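Local structure of ADP compounds hydrolase NudE (Escherichia coli, 1VHZ) at residues 64-69 with 75-80; 110-115 with 179-184; 164-167 with 171-174. The protein hydrolyses ADP compounds such as ADP-ribose, Ap3A, Ap2A and NADH as a magnesium-dependent Nudix hydrolase that works as a homodimer. One frame throughout, in Å; residues are numbered along the deposited sequence.

Interaction 1 of 3, residues 64-69 with 75-80; sequences LIREYA and YELGFS
Tyr-68 and Tyr-75 meet edge-to-face across an antiparallel hairpin, the edge of Tyr-68 turned to the face of Tyr-75 with ring planes 67° apart. The side chain of Tyr-68 leaves with CG anti to the backbone N (chi1 -178°), which sets its ring edge toward that face. Tyr-68 CB lies 3.6 Å from CE2 of Tyr-75. On the same face of the sheet the extended Arg-66 reaches past Leu-77, whose CD1 sits over the centre of the guanidinium; a water in the guanidinium plane accepts from NH2 of Arg-66 at 2.7 Å. Farther along, Leu-64 and Phe-79 run side by side, CD1 of Leu-64 lying 3.4 Å from CE2 of Phe-79. The other face carries Ile-65, Glu-67 and Glu-76. One water bridges OE1 of Glu-76, at 2.6 Å, and the backbone O of Glu-67. Ile-65 N to Gly-78 O (2.8 Å) and Glu-76 N to Glu-67 O (2.8 Å) are among four backbone bonds that set the pairing. Tyr-75 OH bonds to Glu-145, and Pro-10 of the second subunit packs on both tyrosines. The two strands are thus joined directly by backbone bonds and apolar packing, while water mediates between the charged side chains and the backbone.

Interaction 2 of 3, residues 110-115 with 179-184; sequences TFLKKL and REWLKG
Leu-112 places its CD1 over the indole of Trp-181, 3.8 Å from the centroid of the five-membered ring and 30° off its normal, a CH-pi contact. This methyl carries the contact: it comes within 3.4 Å of Trp-181 CD1 and also lies 3.8 Å from Trp-181 CB, which CD2 of Leu-112 only grazes at 4.2 Å. Thr-110 approaches from the opposite direction to the tryptophan and brings CG2 to 3.9 Å from CZ2, obliquely to the ring. No hydrogen bond crosses between 110-115 and 179-184; the junction rests on these apolar touches. Trp-181 leaves the helix with CG anti to the backbone N (chi1 178°), which carries the indole out to the strand. Behind the first shell, backbone bonds tie Thr-110 to Val-130 and Leu-112 to Ile-128, fixing the strand against 125-136. One turn along the helix face, Val-178 also packs on Leu-112, and Gln-132 touches Trp-181. Arg-179 and Glu-180 instead form reciprocal salt bridges with Glu-180 and Arg-179 of the second subunit. The contact therefore seats the C-terminal part of helix 169-184 on strand 104-116 and its neighbour 125-136, near the dimer interface.

Interaction 3 of 3, residues 164-167 with 171-174; sequences PDFN and NVSA
Asn-171 meets Phe-166 with CB, CG and ND2. Its CB lies over one face of the phenyl ring, displaced toward the rim and 3.9 Å from the centroid, a CH-pi contact, with CZ at 3.7 Å and the backbone O of Phe-166 nearer still at 3.4 Å. From there CG turns beside the backbone N (chi1 -76°) and passes 4.1 Å from Phe-166 CE2, with the amide plane only 18° from the ring plane. At the tip, ND2 donates to the backbone O of Phe-166 at 3.2 Å with an N-H...O angle of 159°; the acceptor lies in the amide plane, though the nitrogen stands tilted from the plane of the carbonyl. The other tip atom, OD1, takes a hydrogen bond from Lys-81, so both ends of this buried amide are engaged and its rotation is fixed. Val-172 adds CG2, 4.1 Å from Phe-166 CE1 and 3.9 Å from Asn-167 OD1. Phe-166 also packs on Leu-160 and Leu-161, earlier in the same loop. The loop after strand 149-153 is thereby folded onto the first turn of helix 169-184, beside strand 74-78 through Asp-165 and close to the second subunit, whose Ser-173 packs on Val-172.

Interactions 1 and 3 adjoin, their centres about 10 Å apart: Leu-77 N lies 2.9 Å from Asp-165 O, a probable hydrogen bond that ties the hairpin to the loop. Interactions 2 and 3 share helix 169-184, and Leu-115 CD2 touches Ser-173 CB at 3.7 Å; both segments of interaction 3 fall between those of interaction 2 in sequence. Interactions 1 and 2 do not touch but reach the same sheet. Interaction 1 comes nearest the probable metal site: the Ser-80 side chain is about 3 Å from that of Glu-101, a probable metal ligand to which it bonds, and about 5 Å from that of Glu-97. Asn-171 is about 10 Å from Glu-101 between side chains; interaction 2 lies away from the metal and substrate sites. All three touch the second subunit.

Interaction 1 of 3, residues 64-69 with 75-80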
# COMPACT_ATOMS: atom_id res chain seq x y z
N LEU A 64 8.75 -1.67 17.20
CA LEU A 64 8.97 -1.46 15.77
C LEU A 64 10.34 -2.05 15.42
O LEU A 64 11.12 -2.26 16.35
CB LEU A 64 9.07 0.02 15.44
CG LEU A 64 7.88 0.96 15.63
CD1 LEU A 64 6.71 0.55 14.75
CD2 LEU A 64 7.44 1.05 17.08
N ILE A 65 10.62 -2.24 14.13
CA ILE A 65 11.91 -2.71 13.72
C ILE A 65 12.47 -1.84 12.58
O ILE A 65 11.73 -1.15 11.90
CB ILE A 65 11.93 -4.18 13.25
CG1 ILE A 65 10.83 -4.40 12.21
CG2 ILE A 65 11.76 -5.14 14.43
CD1 ILE A 65 11.06 -5.59 11.32
N ARG A 66 13.80 -1.84 12.43
CA ARG A 66 14.48 -1.12 11.37
C ARG A 66 14.94 -2.19 10.38
O ARG A 66 15.50 -3.20 10.79
CB ARG A 66 15.61 -0.25 11.90
CG ARG A 66 15.12 0.84 12.85
CD ARG A 66 16.26 1.72 13.36
NE ARG A 66 15.73 2.78 14.22
CZ ARG A 66 15.10 3.88 13.85
NH1 ARG A 66 14.66 4.73 14.79
NH2 ARG A 66 14.87 4.17 12.56
N GLU A 67 14.63 -2.01 9.10
CA GLU A 67 14.95 -3.04 8.11
C GLU A 67 15.32 -2.43 6.77
O GLU A 67 14.66 -1.51 6.26
CB GLU A 67 13.68 -3.92 7.96
CG GLU A 67 13.86 -5.10 7.03
CD GLU A 67 12.83 -6.21 7.24
OE1 GLU A 67 13.13 -7.39 6.98
OE2 GLU A 67 11.70 -5.90 7.68
N TYR A 68 16.40 -2.97 6.19
CA TYR A 68 16.86 -2.43 4.92
C TYR A 68 15.87 -2.74 3.80
O TYR A 68 15.29 -3.81 3.73
CB TYR A 68 18.26 -2.94 4.58
CG TYR A 68 18.82 -2.40 3.29
CD1 TYR A 68 18.80 -3.16 2.13
CD2 TYR A 68 19.35 -1.12 3.22
CE1 TYR A 68 19.30 -2.68 0.95
CE2 TYR A 68 19.88 -0.62 2.04
CZ TYR A 68 19.86 -1.41 0.91
OH TYR A 68 20.37 -0.93 -0.28
N ALA A 69 15.70 -1.77 2.92
CA ALA A 69 14.82 -1.86 1.76
C ALA A 69 15.63 -1.47 0.52
O ALA A 69 16.04 -0.31 0.38
CB ALA A 69 13.65 -0.89 1.97
N TYR A 75 16.88 2.42 5.29
CA TYR A 75 16.33 1.61 6.36
C TYR A 75 14.92 2.09 6.66
O TYR A 75 14.71 3.29 6.83
CB TYR A 75 17.21 1.69 7.62
CG TYR A 75 18.38 0.73 7.51
CD1 TYR A 75 19.62 1.15 7.04
CD2 TYR A 75 18.21 -0.61 7.86
CE1 TYR A 75 20.67 0.27 6.96
CE2 TYR A 75 19.25 -1.50 7.76
CZ TYR A 75 20.48 -1.06 7.29
OH TYR A 75 21.53 -1.96 7.19
N GLU A 76 13.96 1.15 6.65
CA GLU A 76 12.61 1.64 6.99
C GLU A 76 12.40 1.41 8.49
O GLU A 76 13.23 0.73 9.11
CB GLU A 76 11.55 1.14 6.09
CG GLU A 76 11.13 -0.25 5.97
CD GLU A 76 10.02 -0.58 4.98
OE1 GLU A 76 10.25 -1.52 4.18
OE2 GLU A 76 8.92 0.01 5.01
N LEU A 77 11.49 2.14 9.09
CA LEU A 77 11.13 2.02 10.48
C LEU A 77 9.66 1.52 10.43
O LEU A 77 8.86 2.17 9.72
CB LEU A 77 11.14 3.33 11.25
CG LEU A 77 10.52 3.29 12.65
CD1 LEU A 77 11.29 2.33 13.56
CD2 LEU A 77 10.48 4.68 13.28
N GLY A 78 9.35 0.39 11.02
CA GLY A 78 7.96 -0.06 10.92
C GLY A 78 7.69 -1.38 11.62
O GLY A 78 8.43 -1.82 12.49
N PHE A 79 6.58 -1.99 11.22
CA PHE A 79 6.13 -3.24 11.79
C PHE A 79 6.72 -4.44 11.05
O PHE A 79 6.96 -4.41 9.85
CB PHE A 79 4.60 -3.30 11.79
CG PHE A 79 3.98 -2.12 12.50
CD1 PHE A 79 3.19 -1.22 11.80
CD2 PHE A 79 4.21 -1.91 13.85
CE1 PHE A 79 2.62 -0.13 12.46
CE2 PHE A 79 3.65 -0.83 14.51
CZ PHE A 79 2.85 0.06 13.81
N SER A 80 6.97 -5.46 11.83
CA SER A 80 7.52 -6.73 11.32
C SER A 80 6.54 -7.33 10.34
O SER A 80 5.31 -7.28 10.50
CB SER A 80 7.82 -7.58 12.57
OG SER A 80 7.60 -8.95 12.31
O HOH W 1 15.08 3.10 10.13
O HOH W 2 9.84 -4.10 8.31
O HOH W 3 12.57 -2.69 4.63

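Interaction 2 of 3, residues 110-115 with 179-184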
# COMPACT_ATOMS: atom_id res chain seq x y z
N THR A 110 -4.38 -11.04 17.74
CA THR A 110 -5.67 -10.67 17.19
C THR A 110 -5.58 -10.18 15.76
O THR A 110 -4.74 -9.39 15.35
CB THR A 110 -6.64 -9.92 18.06
OG1 THR A 110 -7.26 -8.76 17.50
CG2 THR A 110 -6.19 -9.62 19.45
N PHE A 111 -6.39 -10.84 14.94
CA PHE A 111 -6.46 -10.56 13.50
C PHE A 111 -7.44 -9.41 13.30
O PHE A 111 -8.64 -9.47 13.56
CB PHE A 111 -6.78 -11.82 12.72
CG PHE A 111 -7.19 -11.59 11.30
CD1 PHE A 111 -8.41 -12.07 10.84
CD2 PHE A 111 -6.37 -10.86 10.44
CE1 PHE A 111 -8.79 -11.85 9.53
CE2 PHE A 111 -6.77 -10.64 9.13
CZ PHE A 111 -7.98 -11.12 8.68
N LEU A 112 -6.89 -8.27 12.90
CA LEU A 112 -7.63 -7.03 12.76
C LEU A 112 -8.14 -6.67 11.40
O LEU A 112 -9.19 -6.05 11.24
CB LEU A 112 -6.60 -5.94 13.18
CG LEU A 112 -7.06 -4.76 13.99
CD1 LEU A 112 -7.94 -5.17 15.15
CD2 LEU A 112 -5.83 -3.98 14.50
N LYS A 113 -7.35 -6.98 10.36
CA LYS A 113 -7.79 -6.57 9.03
C LYS A 113 -6.96 -7.26 7.96
O LYS A 113 -5.78 -7.59 8.18
CB LYS A 113 -7.57 -5.05 8.90
CG LYS A 113 -8.46 -4.34 7.85
CD LYS A 113 -9.82 -4.10 8.46
CE LYS A 113 -10.92 -3.87 7.46
NZ LYS A 113 -12.21 -3.57 8.18
N LYS A 114 -7.60 -7.37 6.80
CA LYS A 114 -6.90 -7.95 5.64
C LYS A 114 -6.89 -6.88 4.55
O LYS A 114 -7.93 -6.33 4.18
CB LYS A 114 -7.56 -9.23 5.17
CG LYS A 114 -6.97 -9.78 3.88
CD LYS A 114 -7.87 -10.91 3.38
CE LYS A 114 -7.31 -12.26 3.72
NZ LYS A 114 -8.32 -13.35 3.58
N LEU A 115 -5.73 -6.60 3.99
CA LEU A 115 -5.69 -5.54 2.97
C LEU A 115 -5.03 -5.98 1.67
O LEU A 115 -4.08 -6.74 1.70
CB LEU A 115 -4.84 -4.39 3.53
CG LEU A 115 -5.43 -3.15 4.14
CD1 LEU A 115 -6.83 -3.29 4.71
CD2 LEU A 115 -4.48 -2.59 5.20
N ARG A 179 -4.87 1.78 16.48
CA ARG A 179 -5.35 2.86 17.34
C ARG A 179 -6.87 2.80 17.47
O ARG A 179 -7.38 3.01 18.57
CB ARG A 179 -4.94 4.19 16.73
CG ARG A 179 -5.31 5.42 17.61
CD ARG A 179 -5.52 6.52 16.61
NE ARG A 179 -5.34 7.90 16.96
CZ ARG A 179 -5.83 8.84 16.13
NH1 ARG A 179 -5.68 10.12 16.42
NH2 ARG A 179 -6.47 8.46 15.02
N GLU A 180 -7.59 2.53 16.37
CA GLU A 180 -9.04 2.42 16.45
C GLU A 180 -9.41 1.26 17.40
O GLU A 180 -10.25 1.40 18.26
CB GLU A 180 -9.69 2.10 15.12
CG GLU A 180 -10.24 3.14 14.25
CD GLU A 180 -10.66 4.45 14.85
OE1 GLU A 180 -11.84 4.60 15.22
OE2 GLU A 180 -9.81 5.37 14.93
N TRP A 181 -8.73 0.13 17.18
CA TRP A 181 -8.98 -1.05 18.01
C TRP A 181 -8.68 -0.76 19.48
O TRP A 181 -9.42 -1.17 20.38
CB TRP A 181 -8.14 -2.20 17.48
CG TRP A 181 -8.22 -3.48 18.25
CD1 TRP A 181 -9.22 -4.42 18.21
CD2 TRP A 181 -7.23 -3.98 19.15
NE1 TRP A 181 -8.89 -5.48 19.04
CE2 TRP A 181 -7.67 -5.23 19.62
CE3 TRP A 181 -5.99 -3.48 19.59
CZ2 TRP A 181 -6.95 -5.99 20.54
CZ3 TRP A 181 -5.27 -4.24 20.50
CH2 TRP A 181 -5.75 -5.48 20.96
N LEU A 182 -7.59 -0.07 19.77
CA LEU A 182 -7.21 0.30 21.13
C LEU A 182 -8.30 1.16 21.78
O LEU A 182 -8.57 1.03 22.98
CB LEU A 182 -5.90 1.03 21.12
CG LEU A 182 -4.60 0.54 21.69
CD1 LEU A 182 -4.59 -0.88 22.20
CD2 LEU A 182 -3.47 0.76 20.67
N LYS A 183 -8.95 2.02 21.01
CA LYS A 183 -10.04 2.86 21.48
C LYS A 183 -11.22 2.01 21.96
O LYS A 183 -11.78 2.24 23.03
CB LYS A 183 -10.55 3.79 20.36
CG LYS A 183 -9.75 5.06 20.19
CD LYS A 183 -10.16 5.84 18.95
CE LYS A 183 -9.27 7.07 18.76
NZ LYS A 183 -9.47 7.71 17.42
N GLY A 184 -11.54 0.97 21.20
CA GLY A 184 -12.62 0.06 21.53
C GLY A 184 -12.60 -0.31 23.01
O GLY A 184 -13.58 -0.11 23.73

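Interaction 3 of 3, residues 164-167 with 171-174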
# COMPACT_ATOMS: atom_id res chain seq x y z
N PRO A 164 9.51 10.04 7.93
CA PRO A 164 9.43 9.56 6.56
C PRO A 164 9.82 8.10 6.40
O PRO A 164 9.32 7.44 5.48
CB PRO A 164 10.38 10.49 5.78
CG PRO A 164 10.39 11.73 6.61
CD PRO A 164 10.38 11.24 8.05
N ASP A 165 10.68 7.54 7.25
CA ASP A 165 11.09 6.15 7.19
C ASP A 165 9.96 5.18 7.53
O ASP A 165 10.08 3.96 7.31
CB ASP A 165 12.23 5.87 8.20
CG ASP A 165 13.52 6.57 7.81
OD1 ASP A 165 14.34 6.82 8.72
OD2 ASP A 165 13.70 6.85 6.61
N PHE A 166 8.95 5.66 8.23
CA PHE A 166 7.79 4.91 8.62
C PHE A 166 6.63 5.11 7.65
O PHE A 166 5.79 4.22 7.54
CB PHE A 166 7.31 5.38 10.02
CG PHE A 166 6.01 4.73 10.45
CD1 PHE A 166 4.80 5.35 10.21
CD2 PHE A 166 6.01 3.50 11.09
CE1 PHE A 166 3.61 4.78 10.61
CE2 PHE A 166 4.82 2.92 11.49
CZ PHE A 166 3.61 3.56 11.25
N ASN A 167 6.54 6.27 6.99
CA ASN A 167 5.41 6.59 6.14
C ASN A 167 5.23 5.78 4.88
O ASN A 167 5.41 6.25 3.76
CB ASN A 167 5.35 8.11 5.88
CG ASN A 167 4.99 8.84 7.18
OD1 ASN A 167 4.42 8.27 8.10
ND2 ASN A 167 5.34 10.10 7.30
N ASN A 171 2.19 0.38 6.72
CA ASN A 171 2.50 0.80 8.08
C ASN A 171 1.46 1.80 8.58
O ASN A 171 0.95 1.68 9.70
CB ASN A 171 3.88 1.49 8.21
CG ASN A 171 5.05 0.53 8.17
OD1 ASN A 171 4.91 -0.67 8.44
ND2 ASN A 171 6.21 1.03 7.78
N VAL A 172 1.15 2.79 7.75
CA VAL A 172 0.18 3.83 8.15
C VAL A 172 -1.20 3.25 8.36
O VAL A 172 -1.87 3.54 9.35
CB VAL A 172 0.20 4.99 7.15
CG1 VAL A 172 -0.93 5.97 7.36
CG2 VAL A 172 1.56 5.73 7.23
N SER A 173 -1.66 2.39 7.44
CA SER A 173 -2.95 1.74 7.59
C SER A 173 -3.00 0.97 8.92
O SER A 173 -3.95 1.11 9.67
CB SER A 173 -3.15 0.67 6.48
OG SER A 173 -3.36 1.30 5.24
N ALA A 174 -1.95 0.19 9.19
CA ALA A 174 -1.87 -0.59 10.40
C ALA A 174 -1.93 0.29 11.65
O ALA A 174 -2.63 -0.02 12.61
CB ALA A 174 -0.59 -1.43 10.44